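Local coordinates for 5'-deoxynucleotidase (Archaeoglobus fulgidus, PDB 1YNB), which probably hydrolyses 2'-deoxyribonucleoside 5'-phosphates to the deoxynucleoside and phosphate, as a metal-dependent homodimeric enzyme of the HD-domain family, at residues L76-R80 with T81-H85; D95-G98 with A99-Q103; A129-G132 with V133-Q137. One frame throughout, in Å; residues are numbered along the deposited sequence.

Contact 1: residues L76-R80 with T81-H85; sequences LHEAR and TMDLH
H77 and T81 meet through backbone and side chain where the short helix 78-81 runs out. The backbone bonds come first: T81 N donates to H77 O at 3.0 Å, and R80 N reaches the same oxygen, which therefore accepts twice. One residue on, M82 N donates to E78 O at 2.7 Å. M82 then leaves helical geometry with a positive phi, and the chain continues as an irregular loop.

Between side chains the polar contact is slight. H77 ND1 and T81 OG1 lie 3.4 Å apart in a weak hydrogen bond, either atom being a possible donor, while T81 CG2 sits at the edge of the imidazole, in its plane. The threonine hydroxyl stands between its own backbone N and carbonyl carbon (chi1 74°), which turns OG1 to the imidazole and also sets it on E78 CA at 3.3 Å.

Residues 76-80 directly follow H74 and D75, which together with H42 and D124 converge as in HD-domain proteins, a probable signature of the family; no metal is bound to them here, but the side chain of E78 touches this group.

Two acidic groups and two waters make up the rest. E78, extended beyond CG, runs alongside D83 in the same direction, their carboxylate planes 18° apart and E78 OE2 3.9 Å from D83 OD2. Water 1 lies within hydrogen-bonding distance of both oxygens and probably eases their mutual repulsion. Water 2 donates to E78 OE2 and accepts from L84 N at 2.9 Å, linking the carboxylate to the loop backbone. R80 turns elsewhere, to a salt bridge with E16, and packs on W171 of the second subunit.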
loop_
_atom_site.group_PDB
_atom_site.type_symbol
_atom_site.label_atom_id
_atom_site.label_comp_id
_atom_site.label_asym_id
_atom_site.label_seq_id
_atom_site.Cartn_x
_atom_site.Cartn_y
_atom_site.Cartn_z
ATOM N N LEU A 76 20.292 4.754 2.161
ATOM C CA LEU A 76 20.476 3.574 2.956
ATOM C C LEU A 76 21.125 3.799 4.301
ATOM O O LEU A 76 20.727 3.196 5.302
ATOM C CB LEU A 76 21.235 2.525 2.146
ATOM C CG LEU A 76 20.537 1.171 2.241
ATOM C CD1 LEU A 76 19.047 1.324 1.892
ATOM C CD2 LEU A 76 21.205 0.173 1.291
ATOM N N HIS A 77 22.117 4.669 4.344
ATOM C CA HIS A 77 22.797 4.923 5.611
ATOM C C HIS A 77 21.846 5.508 6.662
ATOM O O HIS A 77 22.133 5.427 7.843
ATOM C CB HIS A 77 23.980 5.870 5.389
ATOM C CG HIS A 77 23.572 7.199 4.853
ATOM N ND1 HIS A 77 23.287 8.272 5.671
ATOM C CD2 HIS A 77 23.267 7.592 3.596
ATOM C CE1 HIS A 77 22.815 9.266 4.940
ATOM N NE2 HIS A 77 22.787 8.877 3.678
ATOM N N GLU A 78 20.724 6.089 6.240
ATOM C CA GLU A 78 19.784 6.670 7.218
ATOM C C GLU A 78 19.216 5.609 8.183
ATOM O O GLU A 78 18.581 5.936 9.215
ATOM C CB GLU A 78 18.659 7.413 6.493
ATOM C CG GLU A 78 19.156 8.671 5.763
ATOM C CD GLU A 78 18.043 9.471 5.107
ATOM O OE1 GLU A 78 16.902 8.967 5.004
ATOM O OE2 GLU A 78 18.310 10.616 4.667
ATOM N N ALA A 79 19.455 4.340 7.857
ATOM C CA ALA A 79 19.013 3.242 8.714
ATOM C C ALA A 79 19.725 3.418 10.043
ATOM O O ALA A 79 19.207 3.035 11.092
ATOM C CB ALA A 79 19.399 1.903 8.109
ATOM N N ARG A 80 20.930 3.984 9.970
ATOM C CA ARG A 80 21.747 4.250 11.152
ATOM C C ARG A 80 21.742 5.725 11.541
ATOM O O ARG A 80 21.871 6.054 12.718
ATOM C CB ARG A 80 23.204 3.828 10.898
ATOM C CG ARG A 80 23.375 2.341 10.664
ATOM C CD ARG A 80 24.779 1.985 10.091
ATOM N NE ARG A 80 24.811 0.565 9.738
ATOM C CZ ARG A 80 25.791 -0.279 10.038
ATOM N NH1 ARG A 80 26.864 0.143 10.696
ATOM N NH2 ARG A 80 25.657 -1.571 9.741
ATOM N N THR A 81 21.592 6.618 10.572
ATOM C CA THR A 81 21.661 8.052 10.891
ATOM C C THR A 81 20.351 8.806 11.018
ATOM O O THR A 81 20.343 9.944 11.497
ATOM C CB THR A 81 22.506 8.816 9.850
ATOM O OG1 THR A 81 21.763 8.947 8.634
ATOM C CG2 THR A 81 23.800 8.059 9.557
ATOM N N MET A 82 19.253 8.174 10.607
ATOM C CA MET A 82 17.934 8.802 10.627
ATOM C C MET A 82 17.823 9.780 9.462
ATOM O O MET A 82 18.839 10.162 8.848
ATOM C CB MET A 82 17.688 9.567 11.936
ATOM C CG MET A 82 17.824 8.715 13.199
ATOM S SD MET A 82 17.614 9.700 14.735
ATOM C CE MET A 82 15.811 10.154 14.552
ATOM N N ASP A 83 16.586 10.153 9.137
ATOM C CA ASP A 83 16.322 11.107 8.070
ATOM C C ASP A 83 16.532 12.469 8.714
ATOM O O ASP A 83 15.638 12.971 9.393
ATOM C CB ASP A 83 14.867 10.992 7.581
ATOM C CG ASP A 83 14.501 12.060 6.565
ATOM O OD1 ASP A 83 13.306 12.166 6.207
ATOM O OD2 ASP A 83 15.405 12.800 6.111
ATOM N N LEU A 84 17.718 13.053 8.543
ATOM C CA LEU A 84 17.972 14.375 9.128
ATOM C C LEU A 84 17.254 15.445 8.302
ATOM O O LEU A 84 17.670 15.759 7.186
ATOM C CB LEU A 84 19.482 14.670 9.179
ATOM C CG LEU A 84 20.302 13.641 9.965
ATOM C CD1 LEU A 84 21.794 13.959 9.852
ATOM C CD2 LEU A 84 19.861 13.631 11.418
ATOM N N HIS A 85 16.167 15.996 8.841
ATOM C CA HIS A 85 15.421 17.031 8.124
ATOM C C HIS A 85 16.162 18.377 8.098
ATOM O O HIS A 85 17.099 18.607 8.870
ATOM C CB HIS A 85 14.009 17.219 8.724
ATOM C CG HIS A 85 14.000 17.576 10.179
ATOM N ND1 HIS A 85 13.557 16.709 11.157
ATOM C CD2 HIS A 85 14.392 18.704 10.827
ATOM C CE1 HIS A 85 13.675 17.285 12.343
ATOM N NE2 HIS A 85 14.179 18.495 12.169
HETATM O O HOH W 1 16.898 12.417 3.735
HETATM O O HOH W 2 19.362 12.295 6.256
#

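Contact 2: residues D95-G98 with A99-Q103; sequences DEEG and AREEQ
A99 N donates to D95 O at 2.9 Å and begins the run of i to i+4 bonds that builds helix 96-103. R100 N to E96 O and E101 N to E97 O follow, and E102 N closes on G98 O at 3.2 Å with a nearly straight N-H...O angle of 172°. Ahead of this first turn D95 is the N-cap: its OD1 accepts a hydrogen bond from G98 N at 2.9 Å, the donor standing above the carboxylate plane.

E97 and E101 meet one turn apart. E97 starts with CG anti to the backbone N (chi1 -169°) and folds back at chi2, which carries its carboxylate over the next turn; there OE1 comes within 3.4 Å of E101 OE1, the two chains crossing with their carboxylate planes 28° apart. The same E97 oxygen lies at the edge of the R100 guanidinium, yet 4.5 Å from R100 NE, too far for a salt bridge. E102 CG packs on G98 O at 3.1 Å. A99 CB rests against the carbonyl oxygens of D95 and E96.

A99 packs on H77 and T81, and Q103 on A79 and R80, which sets this helix against helix 78-81 and the residue before it. Two carboxylate oxygens this close would probably repel if both were charged, a cost that R100 and K110, whose side chain touches E101, may partly offset, while the negative charge of D95 at the helix N terminus probably interacts favourably with the helix dipole.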
loop_
_atom_site.group_PDB
_atom_site.type_symbol
_atom_site.label_atom_id
_atom_site.label_comp_id
_atom_site.label_asym_id
_atom_site.label_seq_id
_atom_site.Cartn_x
_atom_site.Cartn_y
_atom_site.Cartn_z
ATOM N N ASP A 95 28.390 11.793 9.476
ATOM C CA ASP A 95 29.429 11.188 8.662
ATOM C C ASP A 95 28.775 10.113 7.797
ATOM O O ASP A 95 28.826 8.921 8.100
ATOM C CB ASP A 95 30.514 10.593 9.551
ATOM C CG ASP A 95 31.490 9.721 8.783
ATOM O OD1 ASP A 95 31.732 9.979 7.583
ATOM O OD2 ASP A 95 32.024 8.781 9.401
ATOM N N GLU A 96 28.156 10.567 6.714
ATOM C CA GLU A 96 27.457 9.700 5.784
ATOM C C GLU A 96 28.338 8.626 5.144
ATOM O O GLU A 96 27.939 7.459 5.056
ATOM C CB GLU A 96 26.813 10.554 4.696
ATOM C CG GLU A 96 26.018 9.770 3.669
ATOM C CD GLU A 96 25.423 10.662 2.598
ATOM O OE1 GLU A 96 24.869 11.734 2.966
ATOM O OE2 GLU A 96 25.499 10.288 1.398
ATOM N N GLU A 97 29.534 9.011 4.700
ATOM C CA GLU A 97 30.434 8.049 4.066
ATOM C C GLU A 97 30.841 7.005 5.105
ATOM O O GLU A 97 30.924 5.813 4.805
ATOM C CB GLU A 97 31.659 8.774 3.484
ATOM C CG GLU A 97 32.546 7.913 2.564
ATOM C CD GLU A 97 31.749 7.109 1.528
ATOM O OE1 GLU A 97 31.282 5.989 1.863
ATOM O OE2 GLU A 97 31.592 7.607 0.383
ATOM N N GLY A 98 31.087 7.450 6.333
ATOM C CA GLY A 98 31.433 6.504 7.379
ATOM C C GLY A 98 30.289 5.511 7.567
ATOM O O GLY A 98 30.499 4.299 7.613
ATOM N N ALA A 99 29.067 6.031 7.665
ATOM C CA ALA A 99 27.888 5.187 7.848
ATOM C C ALA A 99 27.761 4.194 6.709
ATOM O O ALA A 99 27.608 2.996 6.938
ATOM C CB ALA A 99 26.626 6.049 7.930
ATOM N N ARG A 100 27.829 4.690 5.478
ATOM C CA ARG A 100 27.709 3.818 4.307
ATOM C C ARG A 100 28.813 2.768 4.244
ATOM O O ARG A 100 28.577 1.601 3.899
ATOM C CB ARG A 100 27.740 4.632 3.015
ATOM C CG ARG A 100 27.829 3.742 1.783
ATOM C CD ARG A 100 26.859 4.165 0.714
ATOM N NE ARG A 100 27.400 5.175 -0.186
ATOM C CZ ARG A 100 26.657 5.849 -1.066
ATOM N NH1 ARG A 100 25.345 5.619 -1.148
ATOM N NH2 ARG A 100 27.220 6.742 -1.880
ATOM N N GLU A 101 30.022 3.202 4.575
ATOM C CA GLU A 101 31.185 2.325 4.558
ATOM C C GLU A 101 30.898 1.056 5.351
ATOM O O GLU A 101 30.873 -0.058 4.803
ATOM C CB GLU A 101 32.391 3.045 5.175
ATOM C CG GLU A 101 33.711 2.577 4.609
ATOM C CD GLU A 101 33.817 2.905 3.134
ATOM O OE1 GLU A 101 33.974 4.114 2.813
ATOM O OE2 GLU A 101 33.722 1.960 2.299
ATOM N N GLU A 102 30.679 1.252 6.647
ATOM C CA GLU A 102 30.402 0.168 7.575
ATOM C C GLU A 102 29.144 -0.597 7.190
ATOM O O GLU A 102 29.103 -1.825 7.281
ATOM C CB GLU A 102 30.265 0.727 8.986
ATOM C CG GLU A 102 31.268 1.804 9.300
ATOM C CD GLU A 102 31.433 2.025 10.784
ATOM O OE1 GLU A 102 30.427 1.914 11.521
ATOM O OE2 GLU A 102 32.571 2.319 11.215
ATOM N N GLN A 103 28.118 0.122 6.746
ATOM C CA GLN A 103 26.883 -0.532 6.361
ATOM C C GLN A 103 27.087 -1.497 5.197
ATOM O O GLN A 103 26.521 -2.592 5.190
ATOM C CB GLN A 103 25.836 0.513 6.000
ATOM C CG GLN A 103 24.461 -0.038 5.749
ATOM C CD GLN A 103 23.480 1.071 5.396
ATOM O OE1 GLN A 103 23.720 1.854 4.465
ATOM N NE2 GLN A 103 22.370 1.148 6.140
#

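Contact 3: residues A129-G132 with V133-Q137; sequences AFQG and VEYSQ
The amide of Q131 lies over one face of the Y135 ring, with NE2 3.0 Å above the ring plane at its centre, an amide-on-aromatic contact whose planes are 37° apart. Q131 CG rests against Y135 CE2 at 3.5 Å. The glutamine arrives there by leaving with CG anti to the backbone N (chi1 -173°) and bending at chi2, while its OE1 is hydrogen-bonded to K21 of the second subunit. Across the amide, at about a right angle, runs E134: its OE2 is 3.6 Å from Q131 CD, and its OE1 stands at the edge of the F130 ring.

The helical backbone sets this spacing. Y135 N donates to Q131 O at 2.8 Å and E134 N to F130 O, so that residues four apart come onto one side. Near the end of the helix S136 OG turns back to V133 O, 2.7 Å away.

Farther out, Y135 OH bonds to E37 N and the ring meets W28 edge-to-face; with an alanine in place of Y135 the Q131 amide is likely to lose the ring it lies over, and E37 N its hydroxyl partner. E134 OE2 forms a salt bridge with R45 of helix 39-56, and OE1 a hydrogen bond with H15 of the second subunit. The last turns of helix 117-135 thus pack against both helix 39-56 and helix 154-166, where L163 touches A129, F130 and V133, and help form the dimer interface.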
loop_
_atom_site.group_PDB
_atom_site.type_symbol
_atom_site.label_atom_id
_atom_site.label_comp_id
_atom_site.label_asym_id
_atom_site.label_seq_id
_atom_site.Cartn_x
_atom_site.Cartn_y
_atom_site.Cartn_z
ATOM N N ALA A 129 8.418 16.447 -4.079
ATOM C CA ALA A 129 7.408 17.369 -4.610
ATOM C C ALA A 129 6.065 16.642 -4.808
ATOM O O ALA A 129 5.007 17.176 -4.485
ATOM C CB ALA A 129 7.881 18.006 -5.964
ATOM N N PHE A 130 6.082 15.425 -5.358
ATOM C CA PHE A 130 4.818 14.692 -5.524
ATOM C C PHE A 130 4.155 14.436 -4.145
ATOM O O PHE A 130 2.929 14.588 -4.009
ATOM C CB PHE A 130 5.044 13.310 -6.182
ATOM C CG PHE A 130 4.907 13.341 -7.673
ATOM C CD1 PHE A 130 5.962 13.792 -8.470
ATOM C CD2 PHE A 130 3.727 12.930 -8.273
ATOM C CE1 PHE A 130 5.821 13.817 -9.888
ATOM C CE2 PHE A 130 3.562 12.946 -9.645
ATOM C CZ PHE A 130 4.624 13.392 -10.475
ATOM N N GLN A 131 4.968 14.065 -3.158
ATOM C CA GLN A 131 4.447 13.744 -1.823
ATOM C C GLN A 131 3.943 15.039 -1.154
ATOM O O GLN A 131 2.973 15.017 -0.375
ATOM C CB GLN A 131 5.505 13.066 -0.961
ATOM C CG GLN A 131 4.942 12.556 0.396
ATOM C CD GLN A 131 3.778 11.566 0.261
ATOM O OE1 GLN A 131 3.987 10.386 -0.062
ATOM N NE2 GLN A 131 2.546 12.035 0.527
ATOM N N GLY A 132 4.572 16.148 -1.506
ATOM C CA GLY A 132 4.149 17.456 -0.984
ATOM C C GLY A 132 2.761 17.823 -1.524
ATOM O O GLY A 132 1.882 18.308 -0.775
ATOM N N VAL A 133 2.553 17.619 -2.827
ATOM C CA VAL A 133 1.266 17.887 -3.460
ATOM C C VAL A 133 0.220 16.949 -2.866
ATOM O O VAL A 133 -0.910 17.393 -2.603
ATOM C CB VAL A 133 1.335 17.684 -4.983
ATOM C CG1 VAL A 133 -0.058 17.651 -5.617
ATOM C CG2 VAL A 133 2.113 18.860 -5.602
ATOM N N GLU A 134 0.578 15.684 -2.658
ATOM C CA GLU A 134 -0.390 14.704 -2.103
ATOM C C GLU A 134 -0.756 15.070 -0.664
ATOM O O GLU A 134 -1.935 15.019 -0.284
ATOM C CB GLU A 134 0.209 13.286 -2.151
ATOM C CG GLU A 134 0.288 12.828 -3.600
ATOM C CD GLU A 134 1.404 11.810 -3.896
ATOM O OE1 GLU A 134 1.519 11.444 -5.093
ATOM O OE2 GLU A 134 2.128 11.382 -2.968
ATOM N N TYR A 135 0.228 15.441 0.139
ATOM C CA TYR A 135 -0.066 15.795 1.532
ATOM C C TYR A 135 -0.753 17.151 1.695
ATOM O O TYR A 135 -1.390 17.396 2.736
ATOM C CB TYR A 135 1.211 15.779 2.382
ATOM C CG TYR A 135 1.719 14.404 2.792
ATOM C CD1 TYR A 135 0.837 13.319 2.967
ATOM C CD2 TYR A 135 3.054 14.206 3.115
ATOM C CE1 TYR A 135 1.284 12.091 3.466
ATOM C CE2 TYR A 135 3.523 12.981 3.613
ATOM C CZ TYR A 135 2.639 11.928 3.792
ATOM O OH TYR A 135 3.053 10.726 4.273
ATOM N N SER A 136 -0.636 18.013 0.690
ATOM C CA SER A 136 -1.241 19.352 0.751
ATOM C C SER A 136 -2.753 19.278 0.887
ATOM O O SER A 136 -3.374 20.214 1.397
ATOM C CB SER A 136 -0.858 20.199 -0.477
ATOM O OG SER A 136 -1.572 19.798 -1.640
ATOM N N GLN A 137 -3.325 18.141 0.492
ATOM C CA GLN A 137 -4.776 17.933 0.596
ATOM C C GLN A 137 -5.204 17.746 2.064
ATOM O O GLN A 137 -6.404 17.888 2.379
ATOM C CB GLN A 137 -5.188 16.712 -0.236
ATOM C CG GLN A 137 -4.443 16.608 -1.593
ATOM C CD GLN A 137 -4.667 17.812 -2.509
ATOM O OE1 GLN A 137 -3.706 18.436 -2.979
ATOM N NE2 GLN A 137 -5.932 18.133 -2.781
#

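Overall arrangement
Along the chain the three contacts come in series, none nested in or crossing another, and each is local to its own turns. Contact 1 closes the turn that ends helix 78-81; a loop then leads to helix 96-103, all of which lies in contact 2 together with its N-cap. These two touch: Q103 NE2 probably hydrogen-bonds to L76 O, and H77 packs on E96, tying the two short helices together on one side of the chain's centre. Contact 3, on the last turns of helix 117-135, lies on the opposite side from contact 2, their centres about 31 Å apart. Contacts 1 and 3 do not touch, their nearest atoms about 10 Å apart, yet both reach the second subunit.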